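Long-range contacts in adenylation domain (Streptomyces sp., PDB 5N9X), which is an adenylation domain of the AMP-binding enzyme family, in the ANL clan, and holds ATP and threonine in the crystal: residues Asp33-His38 / Gly225-Val230; Gly47-Trp52 / Asn80-Met85. One frame throughout, in Å; residues are numbered along the deposited sequence.

Interaction 1: Asp33-His38 / Gly225-Val230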
loop_
_atom_site.group_PDB
_atom_site.type_symbol
_atom_site.label_atom_id
_atom_site.label_comp_id
_atom_site.label_asym_id
_atom_site.label_seq_id
_atom_site.Cartn_x
_atom_site.Cartn_y
_atom_site.Cartn_z
ATOM N N ASP A 33 12.893 -9.585 25.862
ATOM C CA ASP A 33 14.017 -8.674 26.021
ATOM C C ASP A 33 14.371 -7.931 24.729
ATOM O O ASP A 33 14.964 -6.841 24.779
ATOM C CB ASP A 33 15.236 -9.448 26.538
ATOM C CG ASP A 33 15.578 -10.645 25.647
ATOM O OD1 ASP A 33 14.641 -11.257 25.065
ATOM O OD2 ASP A 33 16.783 -10.956 25.500
ATOM N N ARG A 34 14.005 -8.501 23.581
ATOM C CA ARG A 34 14.265 -7.853 22.292
ATOM C C ARG A 34 13.508 -6.538 22.115
ATOM O O ARG A 34 12.454 -6.326 22.734
ATOM C CB ARG A 34 13.927 -8.806 21.125
ATOM C CG ARG A 34 14.794 -10.047 21.064
ATOM C CD ARG A 34 14.602 -10.804 19.767
ATOM N NE ARG A 34 15.248 -10.150 18.633
ATOM C CZ ARG A 34 16.565 -10.062 18.465
ATOM N NH1 ARG A 34 17.396 -10.585 19.367
ATOM N NH2 ARG A 34 17.055 -9.456 17.394
ATOM N N THR A 35 14.038 -5.671 21.251
ATOM C CA THR A 35 13.430 -4.363 20.992
ATOM C C THR A 35 12.304 -4.498 19.971
ATOM O O THR A 35 12.538 -4.911 18.831
ATOM C CB THR A 35 14.475 -3.339 20.460
ATOM O OG1 THR A 35 15.587 -3.239 21.366
ATOM C CG2 THR A 35 13.856 -1.958 20.298
ATOM N N ALA A 36 11.084 -4.151 20.365
ATOM C CA ALA A 36 9.976 -4.186 19.431
ATOM C C ALA A 36 9.906 -2.875 18.627
ATOM O O ALA A 36 9.736 -2.890 17.401
ATOM C CB ALA A 36 8.670 -4.443 20.171
ATOM N N LEU A 37 10.028 -1.745 19.323
ATOM C CA LEU A 37 9.933 -0.444 18.675
ATOM C C LEU A 37 11.188 0.363 18.910
ATOM O O LEU A 37 11.724 0.382 20.023
ATOM C CB LEU A 37 8.712 0.343 19.173
ATOM C CG LEU A 37 7.329 -0.318 19.135
ATOM C CD1 LEU A 37 6.294 0.634 19.689
ATOM C CD2 LEU A 37 6.936 -0.773 17.727
ATOM N N HIS A 38 11.639 1.028 17.847
ATOM C CA HIS A 38 12.789 1.926 17.896
ATOM C C HIS A 38 12.398 3.276 17.302
ATOM O O HIS A 38 12.239 3.402 16.089
ATOM C CB HIS A 38 13.967 1.330 17.125
ATOM C CG HIS A 38 15.291 1.954 17.449
ATOM N ND1 HIS A 38 16.479 1.454 16.959
ATOM C CD2 HIS A 38 15.616 3.010 18.225
ATOM C CE1 HIS A 38 17.479 2.192 17.408
ATOM N NE2 HIS A 38 16.987 3.141 18.177
ATOM N N GLY A 225 9.802 -11.157 16.220
ATOM C CA GLY A 225 10.740 -10.711 17.240
ATOM C C GLY A 225 11.685 -9.636 16.735
ATOM O O GLY A 225 12.526 -9.122 17.489
ATOM N N ALA A 226 11.547 -9.301 15.453
ATOM C CA ALA A 226 12.395 -8.303 14.825
ATOM C C ALA A 226 12.079 -6.913 15.368
ATOM O O ALA A 226 11.114 -6.710 16.104
ATOM C CB ALA A 226 12.227 -8.326 13.301
ATOM N N GLU A 227 12.889 -5.951 14.976
ATOM C CA GLU A 227 12.717 -4.576 15.403
ATOM C C GLU A 227 11.935 -3.748 14.380
ATOM O O GLU A 227 12.163 -3.880 13.171
ATOM C CB GLU A 227 14.092 -3.955 15.634
ATOM C CG GLU A 227 14.094 -2.652 16.352
ATOM C CD GLU A 227 15.500 -2.123 16.502
ATOM O OE1 GLU A 227 16.403 -2.911 16.852
ATOM O OE2 GLU A 227 15.713 -0.938 16.203
ATOM N N LEU A 228 11.025 -2.902 14.864
ATOM C CA LEU A 228 10.296 -1.968 14.006
ATOM C C LEU A 228 10.822 -0.536 14.203
ATOM O O LEU A 228 10.597 0.099 15.240
ATOM C CB LEU A 228 8.784 -2.032 14.286
ATOM C CG LEU A 228 7.887 -1.124 13.424
ATOM C CD1 LEU A 228 7.975 -1.483 11.944
ATOM C CD2 LEU A 228 6.419 -1.162 13.868
ATOM N N VAL A 229 11.526 -0.028 13.207
ATOM C CA VAL A 229 12.042 1.329 13.262
ATOM C C VAL A 229 10.986 2.343 12.778
ATOM O O VAL A 229 10.605 2.335 11.611
ATOM C CB VAL A 229 13.317 1.437 12.430
ATOM C CG1 VAL A 229 13.906 2.828 12.532
ATOM C CG2 VAL A 229 14.312 0.386 12.896
ATOM N N VAL A 230 10.504 3.203 13.670
ATOM C CA VAL A 230 9.418 4.116 13.302
ATOM C C VAL A 230 9.989 5.373 12.681
ATOM O O VAL A 230 10.815 6.031 13.301
ATOM C CB VAL A 230 8.544 4.509 14.513
ATOM C CG1 VAL A 230 7.515 5.587 14.119
ATOM C CG2 VAL A 230 7.853 3.289 15.085
HETATM O O HOH W 1 14.194 -6.878 17.649
#

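Interaction 2: Gly47-Trp52 / Asn80-Met85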
loop_
_atom_site.group_PDB
_atom_site.type_symbol
_atom_site.label_atom_id
_atom_site.label_comp_id
_atom_site.label_asym_id
_atom_site.label_seq_id
_atom_site.Cartn_x
_atom_site.Cartn_y
_atom_site.Cartn_z
ATOM N N GLY A 47 8.436 -7.345 25.693
ATOM C CA GLY A 47 7.849 -7.475 27.022
ATOM C C GLY A 47 7.058 -6.270 27.521
ATOM O O GLY A 47 5.941 -6.432 28.034
ATOM N N LEU A 48 7.615 -5.066 27.371
ATOM C CA LEU A 48 6.933 -3.862 27.872
ATOM C C LEU A 48 5.800 -3.398 26.944
ATOM O O LEU A 48 4.748 -2.958 27.420
ATOM C CB LEU A 48 7.948 -2.727 28.117
ATOM C CG LEU A 48 7.361 -1.346 28.473
ATOM C CD1 LEU A 48 6.754 -1.266 29.886
ATOM C CD2 LEU A 48 8.429 -0.231 28.272
ATOM N N LEU A 49 6.009 -3.501 25.633
ATOM C CA LEU A 49 4.930 -3.284 24.670
ATOM C C LEU A 49 3.742 -4.226 24.962
ATOM O O LEU A 49 2.584 -3.793 24.980
ATOM C CB LEU A 49 5.441 -3.470 23.232
ATOM C CG LEU A 49 4.463 -3.167 22.079
ATOM C CD1 LEU A 49 3.643 -1.869 22.310
ATOM C CD2 LEU A 49 5.147 -3.142 20.714
ATOM N N HIS A 50 4.039 -5.499 25.220
ATOM C CA HIS A 50 3.000 -6.460 25.554
ATOM C C HIS A 50 2.222 -6.057 26.804
ATOM O O HIS A 50 0.990 -6.119 26.825
ATOM C CB HIS A 50 3.579 -7.855 25.739
ATOM C CG HIS A 50 2.529 -8.906 25.900
ATOM N ND1 HIS A 50 2.204 -9.459 27.124
ATOM C CD2 HIS A 50 1.705 -9.486 24.994
ATOM C CE1 HIS A 50 1.239 -10.347 26.957
ATOM N NE2 HIS A 50 0.918 -10.382 25.675
ATOM N N SER A 51 2.943 -5.640 27.843
ATOM C CA SER A 51 2.305 -5.134 29.051
ATOM C C SER A 51 1.365 -3.957 28.809
ATOM O O SER A 51 0.238 -3.934 29.298
ATOM C CB SER A 51 3.361 -4.710 30.069
ATOM O OG SER A 51 3.629 -5.776 30.940
ATOM N N TRP A 52 1.875 -2.972 28.082
ATOM C CA TRP A 52 1.176 -1.738 27.776
ATOM C C TRP A 52 -0.130 -2.087 27.040
ATOM O O TRP A 52 -1.231 -1.636 27.408
ATOM C CB TRP A 52 2.127 -0.859 26.947
ATOM C CG TRP A 52 1.687 0.523 26.594
ATOM C CD1 TRP A 52 0.517 1.143 26.950
ATOM C CD2 TRP A 52 2.448 1.493 25.856
ATOM N NE1 TRP A 52 0.497 2.424 26.446
ATOM C CE2 TRP A 52 1.671 2.661 25.774
ATOM C CE3 TRP A 52 3.707 1.476 25.245
ATOM C CZ2 TRP A 52 2.120 3.818 25.111
ATOM C CZ3 TRP A 52 4.146 2.617 24.571
ATOM C CH2 TRP A 52 3.359 3.767 24.513
ATOM N N ASN A 80 2.914 5.307 20.996
ATOM C CA ASN A 80 1.514 5.323 21.408
ATOM C C ASN A 80 0.578 4.782 20.343
ATOM O O ASN A 80 -0.354 4.060 20.646
ATOM C CB ASN A 80 1.054 6.745 21.790
ATOM C CG ASN A 80 1.909 7.385 22.884
ATOM O OD1 ASN A 80 2.348 6.724 23.840
ATOM N ND2 ASN A 80 2.118 8.688 22.761
ATOM N N ALA A 81 0.813 5.146 19.092
ATOM C CA ALA A 81 -0.044 4.692 18.006
ATOM C C ALA A 81 -0.003 3.168 17.866
ATOM O O ALA A 81 -1.038 2.527 17.657
ATOM C CB ALA A 81 0.359 5.360 16.696
ATOM N N ILE A 82 1.193 2.598 17.993
ATOM C CA ILE A 82 1.386 1.171 17.853
ATOM C C ILE A 82 0.764 0.419 19.030
ATOM O O ILE A 82 0.076 -0.614 18.843
ATOM C CB ILE A 82 2.903 0.802 17.758
ATOM C CG1 ILE A 82 3.538 1.409 16.503
ATOM C CG2 ILE A 82 3.077 -0.693 17.798
ATOM C CD1 ILE A 82 2.935 0.891 15.176
ATOM N N ALA A 83 1.029 0.910 20.238
ATOM C CA ALA A 83 0.515 0.262 21.431
ATOM C C ALA A 83 -1.022 0.343 21.452
ATOM O O ALA A 83 -1.703 -0.628 21.800
ATOM C CB ALA A 83 1.129 0.896 22.702
ATOM N N ALA A 84 -1.560 1.491 21.054
ATOM C CA ALA A 84 -2.996 1.620 20.907
ATOM C C ALA A 84 -3.534 0.599 19.912
ATOM O O ALA A 84 -4.596 -0.004 20.125
ATOM C CB ALA A 84 -3.368 3.035 20.473
ATOM N N MET A 85 -2.819 0.379 18.820
ATOM C CA MET A 85 -3.396 -0.488 17.812
ATOM C C MET A 85 -3.375 -1.940 18.328
ATOM O O MET A 85 -4.308 -2.702 18.095
ATOM C CB MET A 85 -2.676 -0.305 16.471
ATOM C CG MET A 85 -2.993 -1.370 15.459
ATOM S SD MET A 85 -1.705 -2.633 15.494
ATOM C CE MET A 85 -0.709 -2.042 14.118
#

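Interaction 1: Asp33-His38 / Gly225-Val230
Gly225 O has one firm grip, from Arg34 NE at 3.1 Å, and a possible second from a water 2.8 Å away. It lies just ahead of two neighbouring parallel strands of a mixed sheet. The water is also 2.8 Å from Thr35 O and cannot serve every acceptor around it. Arg34 meets Gly225 O nearly in the guanidinium plane, its chain bent at chi3, while its NH2 bonds to Ala199 O. Three backbone bonds cross: Leu228 N to Ala36 O (2.8 Å), His38 N to Leu228 O (3.0 Å) and Val230 N to His38 O (3.0 Å). On the other edge of strand 35-39, Ala36 and Leu37 both face Ile44, a classic beta bulge. A buried His-carboxylate bond joins His38 ND1 to Glu227 OE2 at 2.6 Å. Each side chain has CG anti to its backbone N. The ring and carboxylate planes are 54° apart, and ND1 comes from above the carboxylate. The bond is bent, 135° at the hydrogen. This short bond and a long, weak ion pair from Glu227 OE1 to Arg202 are consistent with a charged carboxylate. Leu37 and Leu228 lie side by side on the opposite face, Leu37 CD2 3.9 Å from Leu228 CD2.

Interaction 2: Gly47-Trp52 / Asn80-Met85
The helical segments 47-52 and 80-85 cross at -60°, with their axes 9.6 Å apart and Leu49 CA and Ala83 CA nearest each other at 6.5 Å. Ala83 sits at the crossing, with its methyl against Trp52. The methyl points at the flat indole in a CH-pi contact. Ala83 CB stands 3.5 Å from the centroid of the Trp52 six-membered ring, 13° off the ring normal, so it is over the centre of the face. Trp52 has CG anti to its backbone N, which carries the indole across to helix 79-90. Asn80 meets the same ring at its edge. Asn80 OD1 is 3.2 Å from Trp52 CZ2 and 3.2 Å from Trp52 CH2, in the plane of the ring. The amide plane stands 81° from the indole plane. The carbonyl oxygen thus faces the C-H rim, which is probably mildly favourable electrostatically. The polar ends are held elsewhere: Trp52 NE1 bonds to Val139 O and Asn80 ND2 to Glu136 OE2. These two bonds probably help fix the turn of the ring and of the amide. Leu49 packs beside them. Its two methyls divide the work, with Leu49 CD1 3.8 Å from Ala83 CB and Leu49 CD2 4.3 Å from Ile82 CG2. Helix 46-62 follows the strand pair 35-39 and 42-45. Helix 79-90 joins the neighbouring parallel strands 70-74 and 94-97, a beta-alpha-beta connection. Further along helix 79-90, Met85 touches Ile218 of helix 213-222.

Interaction 2 is nested in the chain loop that interaction 1 closes, and their centres are 12 Å apart. The two share one apolar seam, where the helix pair rests on the leucine face of the strands. Leu49 CD2 lies 3.8 Å from Ala36 CB and 3.9 Å from Leu37 CG. Leu37 CD2 is 3.9 Å from Ile82 CG2, and Leu228 CD2 is 4.3 Å from Ile82 CD1. Neither contact supplies a residue of the threonine pocket. Helix 213-222, which starts at the pocket residue Phe213, also packs against both contacts: its Ile218 touches Leu228 and Ile82.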